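Local coordinates for protein effector EagT6 (Pseudomonas aeruginosa, PDB 1TU1) that is essential for delivering the toxin Tse6 to target cells, acting as a homodimer that helps load Tse6 onto the spike protein VgrG1a, at residues 98-104 with 116-122; 48-53 with 107-113; 74-78 with 87-91. All coordinates share one frame; numbering follows the deposited sequence.

Interaction 1: 98-104 with 116-122; sequences RDLMLRQ and TTLTTTP
Gln104 lies alongside Thr117, both side chains leaving the same face of the sheet in the same direction. With CG anti to the backbone N (chi1 -166°) and the chain extended beyond it, the glutamine runs beside the threonine, and Gln104 NE2 donates to Thr117 OG1 at 3.0 Å. The bond is fairly straight (166°), and the hydroxyl oxygen lies in the amide plane; OE1 pairs with Tyr91 OH on the next strand, so both ends of the amide are held and its rotation is fixed. Farther along this face Leu102 runs beside Thr119, its CD1 3.8 Å from Thr119 CG2, while the other branch, CD2, reaches obliquely to the methyl of Thr117. Leu100 CD1 crosses to the same Thr119 methyl, so two leucines share it.

The backbones form an antiparallel beta hairpin, strands 98-107 and 113-120, inside the six-stranded sheet of this DcrB-family protein. Two hydrogen-bonded pairs, Met101 with Thr120 and Arg103 with Leu118, carry four bonds, of which Leu118 N to Arg103 O is nearly linear (174°). Between them Leu102 CA brings its hydrogen to Leu118 O at 3.2 Å. A water bridges Arg103 O and Thr116 OG1.

On the reverse face, which also bears Leu118 and Thr120, Met101 and Arg103 pack on helix 125-137. Met101 CB packs 4.0 Å from Thr120 CG2, and the Arg103 head leads away to salt bridges with Asp90 and Glu129. Past the strand end, Pro122 CD rests 3.5 Å from Asp99 O.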
loop_
_atom_site.group_PDB
_atom_site.type_symbol
_atom_site.label_atom_id
_atom_site.label_comp_id
_atom_site.label_asym_id
_atom_site.label_seq_id
_atom_site.Cartn_x
_atom_site.Cartn_y
_atom_site.Cartn_z
ATOM N N ARG A 98 -24.666 -1.221 8.733
ATOM C CA ARG A 98 -24.485 0.048 9.413
ATOM C C ARG A 98 -23.906 1.116 8.502
ATOM O O ARG A 98 -23.189 0.826 7.537
ATOM C CB ARG A 98 -23.620 -0.125 10.640
ATOM C CG ARG A 98 -22.183 -0.424 10.342
ATOM C CD ARG A 98 -21.311 -0.475 11.575
ATOM N NE ARG A 98 -19.950 -0.017 11.283
ATOM C CZ ARG A 98 -19.253 0.834 12.030
ATOM N NH1 ARG A 98 -19.755 1.363 13.142
ATOM N NH2 ARG A 98 -18.027 1.165 11.656
ATOM N N ASP A 99 -24.184 2.367 8.842
ATOM C CA ASP A 99 -23.857 3.453 7.941
ATOM C C ASP A 99 -22.464 4.010 8.175
ATOM O O ASP A 99 -22.050 4.255 9.314
ATOM C CB ASP A 99 -24.902 4.554 8.034
ATOM C CG ASP A 99 -26.282 4.085 7.594
ATOM O OD1 ASP A 99 -26.402 3.174 6.727
ATOM O OD2 ASP A 99 -27.307 4.581 8.084
ATOM N N LEU A 100 -21.751 4.193 7.070
ATOM C CA LEU A 100 -20.425 4.779 7.060
ATOM C C LEU A 100 -20.442 6.066 6.262
ATOM O O LEU A 100 -21.122 6.149 5.243
ATOM C CB LEU A 100 -19.460 3.823 6.380
ATOM C CG LEU A 100 -19.122 2.518 7.093
ATOM C CD1 LEU A 100 -18.038 1.871 6.286
ATOM C CD2 LEU A 100 -18.678 2.753 8.521
ATOM N N MET A 101 -19.693 7.055 6.738
ATOM C CA MET A 101 -19.491 8.321 6.060
ATOM C C MET A 101 -18.114 8.340 5.392
ATOM O O MET A 101 -17.089 8.116 6.046
ATOM C CB MET A 101 -19.583 9.454 7.074
ATOM C CG MET A 101 -19.736 10.851 6.499
ATOM S SD MET A 101 -21.114 11.039 5.315
ATOM C CE MET A 101 -20.417 12.411 4.336
ATOM N N LEU A 102 -18.107 8.629 4.091
ATOM C CA LEU A 102 -16.889 8.718 3.293
ATOM C C LEU A 102 -16.669 10.120 2.734
ATOM O O LEU A 102 -17.611 10.785 2.287
ATOM C CB LEU A 102 -16.973 7.723 2.147
ATOM C CG LEU A 102 -16.390 6.345 2.467
ATOM C CD1 LEU A 102 -17.212 5.603 3.534
ATOM C CD2 LEU A 102 -16.319 5.531 1.217
ATOM N N ARG A 103 -15.426 10.576 2.777
ATOM C CA ARG A 103 -14.987 11.735 2.022
ATOM C C ARG A 103 -13.854 11.250 1.113
ATOM O O ARG A 103 -12.738 10.970 1.591
ATOM C CB ARG A 103 -14.531 12.843 2.955
ATOM C CG ARG A 103 -15.585 13.183 4.041
ATOM C CD ARG A 103 -15.465 14.573 4.607
ATOM N NE ARG A 103 -15.927 15.600 3.685
ATOM C CZ ARG A 103 -15.902 16.904 3.945
ATOM N NH1 ARG A 103 -15.394 17.361 5.077
ATOM N NH2 ARG A 103 -16.337 17.776 3.044
ATOM N N GLN A 104 -14.172 11.127 -0.174
ATOM C CA GLN A 104 -13.347 10.456 -1.174
ATOM C C GLN A 104 -12.923 11.432 -2.280
ATOM O O GLN A 104 -13.769 12.018 -2.959
ATOM C CB GLN A 104 -14.127 9.287 -1.757
ATOM C CG GLN A 104 -13.310 8.305 -2.564
ATOM C CD GLN A 104 -14.019 6.994 -2.779
ATOM O OE1 GLN A 104 -15.105 6.952 -3.362
ATOM N NE2 GLN A 104 -13.423 5.910 -2.284
ATOM N N THR A 116 -7.924 9.387 -2.481
ATOM C CA THR A 116 -7.816 9.381 -0.999
ATOM C C THR A 116 -9.206 9.220 -0.424
ATOM O O THR A 116 -10.193 9.761 -0.967
ATOM C CB THR A 116 -7.172 10.654 -0.451
ATOM O OG1 THR A 116 -8.068 11.770 -0.614
ATOM C CG2 THR A 116 -5.902 11.023 -1.220
ATOM N N THR A 117 -9.316 8.434 0.656
ATOM C CA THR A 117 -10.609 8.091 1.195
ATOM C C THR A 117 -10.542 8.196 2.716
ATOM O O THR A 117 -9.750 7.489 3.349
ATOM C CB THR A 117 -11.007 6.681 0.797
ATOM O OG1 THR A 117 -11.019 6.510 -0.635
ATOM C CG2 THR A 117 -12.452 6.382 1.241
ATOM N N LEU A 118 -11.322 9.103 3.293
ATOM C CA LEU A 118 -11.554 9.115 4.746
ATOM C C LEU A 118 -12.811 8.295 5.015
ATOM O O LEU A 118 -13.858 8.545 4.419
ATOM C CB LEU A 118 -11.752 10.540 5.248
ATOM C CG LEU A 118 -12.074 10.693 6.760
ATOM C CD1 LEU A 118 -10.837 10.452 7.588
ATOM C CD2 LEU A 118 -12.609 12.080 7.028
ATOM N N THR A 119 -12.715 7.325 5.918
ATOM C CA THR A 119 -13.839 6.524 6.292
ATOM C C THR A 119 -14.093 6.666 7.782
ATOM O O THR A 119 -13.206 6.440 8.599
ATOM C CB THR A 119 -13.584 5.073 5.967
ATOM O OG1 THR A 119 -13.337 4.918 4.570
ATOM C CG2 THR A 119 -14.841 4.237 6.231
ATOM N N THR A 120 -15.319 7.034 8.118
ATOM C CA THR A 120 -15.727 7.215 9.507
ATOM C C THR A 120 -17.219 6.908 9.581
ATOM O O THR A 120 -17.773 6.351 8.647
ATOM C CB THR A 120 -15.380 8.636 9.955
ATOM O OG1 THR A 120 -15.559 8.766 11.364
ATOM C CG2 THR A 120 -16.347 9.668 9.353
ATOM N N THR A 121 -17.855 7.206 10.709
ATOM C CA THR A 121 -19.317 7.119 10.811
ATOM C C THR A 121 -19.851 8.534 10.713
ATOM O O THR A 121 -19.116 9.475 10.947
ATOM C CB THR A 121 -19.759 6.543 12.178
ATOM O OG1 THR A 121 -19.206 7.341 13.222
ATOM C CG2 THR A 121 -19.189 5.155 12.416
ATOM N N PRO A 122 -21.135 8.700 10.413
ATOM C CA PRO A 122 -21.722 10.049 10.410
ATOM C C PRO A 122 -21.494 10.798 11.722
ATOM O O PRO A 122 -21.114 11.970 11.700
ATOM C CB PRO A 122 -23.200 9.791 10.128
ATOM C CG PRO A 122 -23.229 8.462 9.447
ATOM C CD PRO A 122 -22.111 7.665 10.029
HETATM O O HOH W 1 -10.261 12.026 1.158
#

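Interaction 2: 48-53 with 107-113; sequences QGDAPF and IERRPAV
The Phe53 ring carries Glu108 CB over the centre of one face, 3.7 Å from the ring centroid in a CH-pi contact, and meets Val113 CG2 at its edge. Glu108 and Phe53 run antiparallel alongside one another, the carboxylate turned only 19° from the ring plane. Over one face of the Arg110 guanidinium lies Gln48 OE1, near the rim; the position of this head is less certain, because it crowds Gly49 O in the model.

An extended Gln48 side chain, CG anti to the backbone N (chi1 168°), crosses Glu108 at about a right angle and puts both N-H groups of its amide to use. NE2 of Gln48 donates to Glu108 OE2 at 3.1 Å, on the anti side but tilted 30° out of the carboxylate plane, and to Ala51 O at 2.9 Å, which ties it into the type II' turn from Gln48 to Ala51. Water links Glu108 OE2 to Phe53 N.

Pro52 is the N-cap of helix 53-67, and the water-linked Phe53 N puts the Glu108 carboxylate by its first turn. The contact thus connects the loop between strand 38-45 and this helix with the turn between strands 98-107 and 113-120, while Phe53 and Glu108 both touch Ala85 of strand 84-95.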
loop_
_atom_site.group_PDB
_atom_site.type_symbol
_atom_site.label_atom_id
_atom_site.label_comp_id
_atom_site.label_asym_id
_atom_site.label_seq_id
_atom_site.Cartn_x
_atom_site.Cartn_y
_atom_site.Cartn_z
ATOM N N GLN A 48 -8.783 4.714 -15.947
ATOM C CA GLN A 48 -9.249 5.892 -16.669
ATOM C C GLN A 48 -8.902 5.737 -18.143
ATOM O O GLN A 48 -9.741 5.965 -19.002
ATOM C CB GLN A 48 -8.638 7.191 -16.133
ATOM C CG GLN A 48 -8.895 8.392 -17.081
ATOM C CD GLN A 48 -8.419 9.716 -16.550
ATOM O OE1 GLN A 48 -7.714 9.787 -15.524
ATOM N NE2 GLN A 48 -8.814 10.788 -17.227
ATOM N N GLY A 49 -7.649 5.362 -18.408
ATOM C CA GLY A 49 -7.133 5.267 -19.766
ATOM C C GLY A 49 -7.214 6.613 -20.477
ATOM O O GLY A 49 -6.860 7.639 -19.917
ATOM N N ASP A 50 -7.698 6.630 -21.701
ATOM C CA ASP A 50 -7.765 7.890 -22.442
ATOM C C ASP A 50 -9.146 8.552 -22.367
ATOM O O ASP A 50 -9.417 9.531 -23.069
ATOM C CB ASP A 50 -7.282 7.665 -23.885
ATOM C CG ASP A 50 -5.762 7.555 -23.980
ATOM O OD1 ASP A 50 -5.034 8.109 -23.105
ATOM O OD2 ASP A 50 -5.192 6.943 -24.904
ATOM N N ALA A 51 -10.011 8.051 -21.493
ATOM C CA ALA A 51 -11.301 8.694 -21.254
ATOM C C ALA A 51 -11.144 10.041 -20.531
ATOM O O ALA A 51 -10.216 10.213 -19.708
ATOM C CB ALA A 51 -12.195 7.801 -20.472
ATOM N N PRO A 52 -12.035 10.985 -20.835
ATOM C CA PRO A 52 -12.075 12.244 -20.093
ATOM C C PRO A 52 -12.233 11.950 -18.603
ATOM O O PRO A 52 -12.983 11.046 -18.254
ATOM C CB PRO A 52 -13.331 12.942 -20.633
ATOM C CG PRO A 52 -13.531 12.384 -21.997
ATOM C CD PRO A 52 -13.050 10.946 -21.911
ATOM N N PHE A 53 -11.538 12.703 -17.768
ATOM C CA PHE A 53 -11.608 12.553 -16.318
ATOM C C PHE A 53 -13.034 12.695 -15.787
ATOM O O PHE A 53 -13.406 12.007 -14.828
ATOM C CB PHE A 53 -10.710 13.568 -15.655
ATOM C CG PHE A 53 -10.612 13.405 -14.149
ATOM C CD1 PHE A 53 -10.207 12.198 -13.585
ATOM C CD2 PHE A 53 -10.956 14.455 -13.306
ATOM C CE1 PHE A 53 -10.148 12.055 -12.174
ATOM C CE2 PHE A 53 -10.879 14.312 -11.906
ATOM C CZ PHE A 53 -10.458 13.108 -11.366
ATOM N N ILE A 107 -8.086 12.272 -7.767
ATOM C CA ILE A 107 -7.153 13.233 -8.329
ATOM C C ILE A 107 -6.616 12.686 -9.641
ATOM O O ILE A 107 -5.942 11.665 -9.673
ATOM C CB ILE A 107 -5.974 13.536 -7.379
ATOM C CG1 ILE A 107 -6.476 13.903 -5.976
ATOM C CG2 ILE A 107 -5.079 14.641 -7.985
ATOM C CD1 ILE A 107 -5.367 14.109 -4.974
ATOM N N GLU A 108 -6.932 13.374 -10.731
ATOM C CA GLU A 108 -6.464 12.969 -12.044
ATOM C C GLU A 108 -4.938 12.978 -12.072
ATOM O O GLU A 108 -4.326 13.972 -11.790
ATOM C CB GLU A 108 -6.963 13.910 -13.151
ATOM C CG GLU A 108 -6.709 13.270 -14.509
ATOM C CD GLU A 108 -7.152 14.113 -15.707
ATOM O OE1 GLU A 108 -7.255 15.364 -15.599
ATOM O OE2 GLU A 108 -7.373 13.468 -16.745
ATOM N N ARG A 109 -4.364 11.856 -12.476
ATOM C CA ARG A 109 -2.942 11.731 -12.741
ATOM C C ARG A 109 -2.731 10.570 -13.703
ATOM O O ARG A 109 -3.541 9.666 -13.793
ATOM C CB ARG A 109 -2.205 11.437 -11.423
ATOM C CG ARG A 109 -0.714 11.431 -11.472
ATOM C CD ARG A 109 -0.068 11.439 -10.063
ATOM N NE ARG A 109 1.365 11.681 -10.149
ATOM C CZ ARG A 109 2.272 10.795 -10.552
ATOM N NH1 ARG A 109 1.937 9.566 -10.870
ATOM N NH2 ARG A 109 3.546 11.141 -10.629
ATOM N N ARG A 110 -1.589 10.583 -14.375
ATOM C CA ARG A 110 -1.155 9.462 -15.203
ATOM C C ARG A 110 0.083 8.846 -14.576
ATOM O O ARG A 110 0.942 9.566 -14.082
ATOM C CB ARG A 110 -0.796 9.973 -16.591
ATOM C CG ARG A 110 -1.964 10.514 -17.310
ATOM C CD ARG A 110 -2.895 9.417 -17.694
ATOM N NE ARG A 110 -4.107 9.927 -18.313
ATOM C CZ ARG A 110 -5.199 9.203 -18.461
ATOM N NH1 ARG A 110 -5.212 7.947 -18.037
ATOM N NH2 ARG A 110 -6.279 9.736 -19.049
ATOM N N PRO A 111 0.201 7.527 -14.587
ATOM C CA PRO A 111 -0.691 6.605 -15.285
ATOM C C PRO A 111 -1.952 6.173 -14.552
ATOM O O PRO A 111 -2.705 5.364 -15.104
ATOM C CB PRO A 111 0.219 5.386 -15.466
ATOM C CG PRO A 111 1.009 5.388 -14.169
ATOM C CD PRO A 111 1.289 6.813 -13.897
ATOM N N ALA A 112 -2.179 6.671 -13.335
ATOM C CA ALA A 112 -3.283 6.198 -12.489
ATOM C C ALA A 112 -3.863 7.324 -11.658
ATOM O O ALA A 112 -3.130 8.213 -11.162
ATOM C CB ALA A 112 -2.841 5.048 -11.594
ATOM N N VAL A 113 -5.191 7.324 -11.572
ATOM C CA VAL A 113 -5.911 8.272 -10.746
ATOM C C VAL A 113 -5.492 8.002 -9.289
ATOM O O VAL A 113 -5.445 6.851 -8.889
ATOM C CB VAL A 113 -7.429 8.125 -10.919
ATOM C CG1 VAL A 113 -8.209 8.978 -9.932
ATOM C CG2 VAL A 113 -7.848 8.504 -12.368
HETATM O O HOH W 2 -5.397 8.279 -15.242
HETATM O O HOH W 3 -5.950 5.802 -15.167
HETATM O O HOH W 4 -7.879 12.076 -20.581
HETATM O O HOH W 5 -9.035 14.049 -18.675
#

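Interaction 3: 74-78 with 87-91; sequences HKRWD and VLLDY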
loop_
_atom_site.group_PDB
_atom_site.type_symbol
_atom_site.label_atom_id
_atom_site.label_comp_id
_atom_site.label_asym_id
_atom_site.label_seq_id
_atom_site.Cartn_x
_atom_site.Cartn_y
_atom_site.Cartn_z
ATOM N N HIS A 74 -24.044 13.000 -0.402
ATOM C CA HIS A 74 -24.271 14.270 0.282
ATOM C C HIS A 74 -23.880 15.441 -0.609
ATOM O O HIS A 74 -24.694 16.335 -0.841
ATOM C CB HIS A 74 -23.480 14.381 1.586
ATOM C CG HIS A 74 -23.957 13.465 2.674
ATOM N ND1 HIS A 74 -24.552 12.249 2.419
ATOM C CD2 HIS A 74 -23.888 13.575 4.023
ATOM C CE1 HIS A 74 -24.847 11.655 3.562
ATOM N NE2 HIS A 74 -24.452 12.437 4.552
ATOM N N LYS A 75 -22.633 15.441 -1.093
ATOM C CA LYS A 75 -22.110 16.578 -1.844
ATOM C C LYS A 75 -20.924 16.221 -2.756
ATOM O O LYS A 75 -20.021 15.464 -2.363
ATOM C CB LYS A 75 -21.688 17.703 -0.895
ATOM C CG LYS A 75 -21.477 19.026 -1.621
ATOM C CD LYS A 75 -21.263 20.194 -0.683
ATOM C CE LYS A 75 -20.825 21.432 -1.451
ATOM N NZ LYS A 75 -20.297 22.493 -0.557
ATOM N N ARG A 76 -20.937 16.813 -3.952
ATOM C CA ARG A 76 -19.845 16.707 -4.903
ATOM C C ARG A 76 -19.187 18.064 -5.095
ATOM O O ARG A 76 -19.863 19.093 -5.193
ATOM C CB ARG A 76 -20.351 16.167 -6.228
ATOM C CG ARG A 76 -19.364 16.348 -7.356
ATOM C CD ARG A 76 -19.788 15.751 -8.646
ATOM N NE ARG A 76 -18.813 16.109 -9.663
ATOM C CZ ARG A 76 -18.614 15.435 -10.778
ATOM N NH1 ARG A 76 -19.359 14.383 -11.086
ATOM N NH2 ARG A 76 -17.679 15.849 -11.626
ATOM N N TRP A 77 -17.858 18.070 -5.126
ATOM C CA TRP A 77 -17.086 19.287 -5.293
ATOM C C TRP A 77 -16.042 19.062 -6.386
ATOM O O TRP A 77 -15.222 18.143 -6.281
ATOM C CB TRP A 77 -16.334 19.685 -4.028
ATOM C CG TRP A 77 -16.995 19.480 -2.693
ATOM C CD1 TRP A 77 -17.561 18.333 -2.198
ATOM C CD2 TRP A 77 -17.080 20.450 -1.641
ATOM N NE1 TRP A 77 -18.024 18.545 -0.923
ATOM C CE2 TRP A 77 -17.734 19.835 -0.550
ATOM C CE3 TRP A 77 -16.675 21.788 -1.515
ATOM C CZ2 TRP A 77 -18.000 20.510 0.651
ATOM C CZ3 TRP A 77 -16.936 22.461 -0.320
ATOM C CH2 TRP A 77 -17.596 21.813 0.750
ATOM N N ASP A 78 -16.066 19.908 -7.411
ATOM C CA ASP A 78 -15.051 19.918 -8.458
ATOM C C ASP A 78 -14.001 20.921 -8.062
ATOM O O ASP A 78 -14.292 22.106 -7.919
ATOM C CB ASP A 78 -15.644 20.316 -9.803
ATOM C CG ASP A 78 -16.572 19.278 -10.352
ATOM O OD1 ASP A 78 -16.472 18.108 -9.946
ATOM O OD2 ASP A 78 -17.439 19.529 -11.214
ATOM N N VAL A 87 -12.059 15.621 -7.939
ATOM C CA VAL A 87 -13.435 15.646 -7.464
ATOM C C VAL A 87 -13.478 15.068 -6.041
ATOM O O VAL A 87 -12.962 13.968 -5.804
ATOM C CB VAL A 87 -14.349 14.837 -8.373
ATOM C CG1 VAL A 87 -15.793 14.766 -7.807
ATOM C CG2 VAL A 87 -14.358 15.419 -9.792
ATOM N N LEU A 88 -14.073 15.820 -5.113
ATOM C CA LEU A 88 -14.450 15.316 -3.783
ATOM C C LEU A 88 -15.909 14.885 -3.759
ATOM O O LEU A 88 -16.823 15.666 -4.137
ATOM C CB LEU A 88 -14.180 16.370 -2.701
ATOM C CG LEU A 88 -14.765 16.133 -1.294
ATOM C CD1 LEU A 88 -14.227 14.861 -0.680
ATOM C CD2 LEU A 88 -14.424 17.290 -0.394
ATOM N N LEU A 89 -16.135 13.644 -3.333
ATOM C CA LEU A 89 -17.461 13.108 -3.123
ATOM C C LEU A 89 -17.642 12.750 -1.659
ATOM O O LEU A 89 -16.946 11.846 -1.155
ATOM C CB LEU A 89 -17.670 11.836 -3.915
ATOM C CG LEU A 89 -17.585 11.917 -5.432
ATOM C CD1 LEU A 89 -17.739 10.525 -5.961
ATOM C CD2 LEU A 89 -18.674 12.855 -6.003
ATOM N N ASP A 90 -18.558 13.453 -0.989
ATOM C CA ASP A 90 -18.998 13.109 0.358
ATOM C C ASP A 90 -20.222 12.257 0.235
ATOM O O ASP A 90 -21.234 12.683 -0.324
ATOM C CB ASP A 90 -19.319 14.351 1.162
ATOM C CG ASP A 90 -18.111 15.199 1.392
ATOM O OD1 ASP A 90 -16.989 14.637 1.409
ATOM O OD2 ASP A 90 -18.159 16.433 1.543
ATOM N N TYR A 91 -20.124 11.020 0.708
ATOM C CA TYR A 91 -21.245 10.109 0.634
ATOM C C TYR A 91 -21.285 9.110 1.776
ATOM O O TYR A 91 -20.300 8.923 2.489
ATOM C CB TYR A 91 -21.279 9.392 -0.699
ATOM C CG TYR A 91 -20.137 8.432 -1.039
ATOM C CD1 TYR A 91 -20.254 7.057 -0.800
ATOM C CD2 TYR A 91 -18.994 8.882 -1.710
ATOM C CE1 TYR A 91 -19.250 6.174 -1.156
ATOM C CE2 TYR A 91 -17.981 8.013 -2.074
ATOM C CZ TYR A 91 -18.105 6.664 -1.802
ATOM O OH TYR A 91 -17.105 5.794 -2.174
#
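Trp77 and Leu88 pack closely, side by side and pointing the same way: Leu88 CD2 sits over one face of the indole, 3.9 Å from the centroid of the five-membered ring. Across the opposite face comes Lys75 NZ, toward the rim. The indole N-H reaches obliquely to Asp90, Trp77 NE1 lying 3.2 Å from OD2; it arrives above the carboxylate plane and the bond is bent (142°). Asp90 is held more firmly by its salt bridge to Arg103 on strand 98-107, which probably helps keep this buried carboxylate ionised.

On the reverse face, Arg76 CB packs 3.7 Å from Leu89 CD2; the chain, extended from CG to NE, then carries the guanidinium across Val87 CG1. NE and NH2 grip Asp78 OD1 side-on, each at 3.1 Å. Segment 87-91 is buried throughout, Val87 and Leu89 against helix 53-67, whereas 74-78 is the solvent side, with His74, Lys75 and Asp78 exposed.

Asp90 O accepts from two successive amides, His74 N at 2.8 Å and Lys75 N at 3.2 Å. Two residues facing one make this a classic beta bulge, set in the antiparallel hairpin of strands 72-81 and 84-95 at an edge of the chain's main sheet.

In the fold
Interactions 1 and 3 belong to one six-stranded antiparallel sheet: strands 84-95 and 98-107 are neighbours, and the contacts touch through a salt bridge and a probable hydrogen bond between side chains. Interaction 1 lies in the sheet's interior, interaction 3 at the outermost strand of this chain, where more side chains are exposed. Both rest on antiparallel backbone pairing, broken in interaction 3 by a bulge. Interaction 2, also partly buried and about 23 Å from interaction 1 between centres, joins two loops instead, through an amide-carboxylate bond, an aromatic face and waters. It meets interaction 3 where Phe53 packs on Val87, and its 107-113 segment is the loop that joins the two strands of interaction 1.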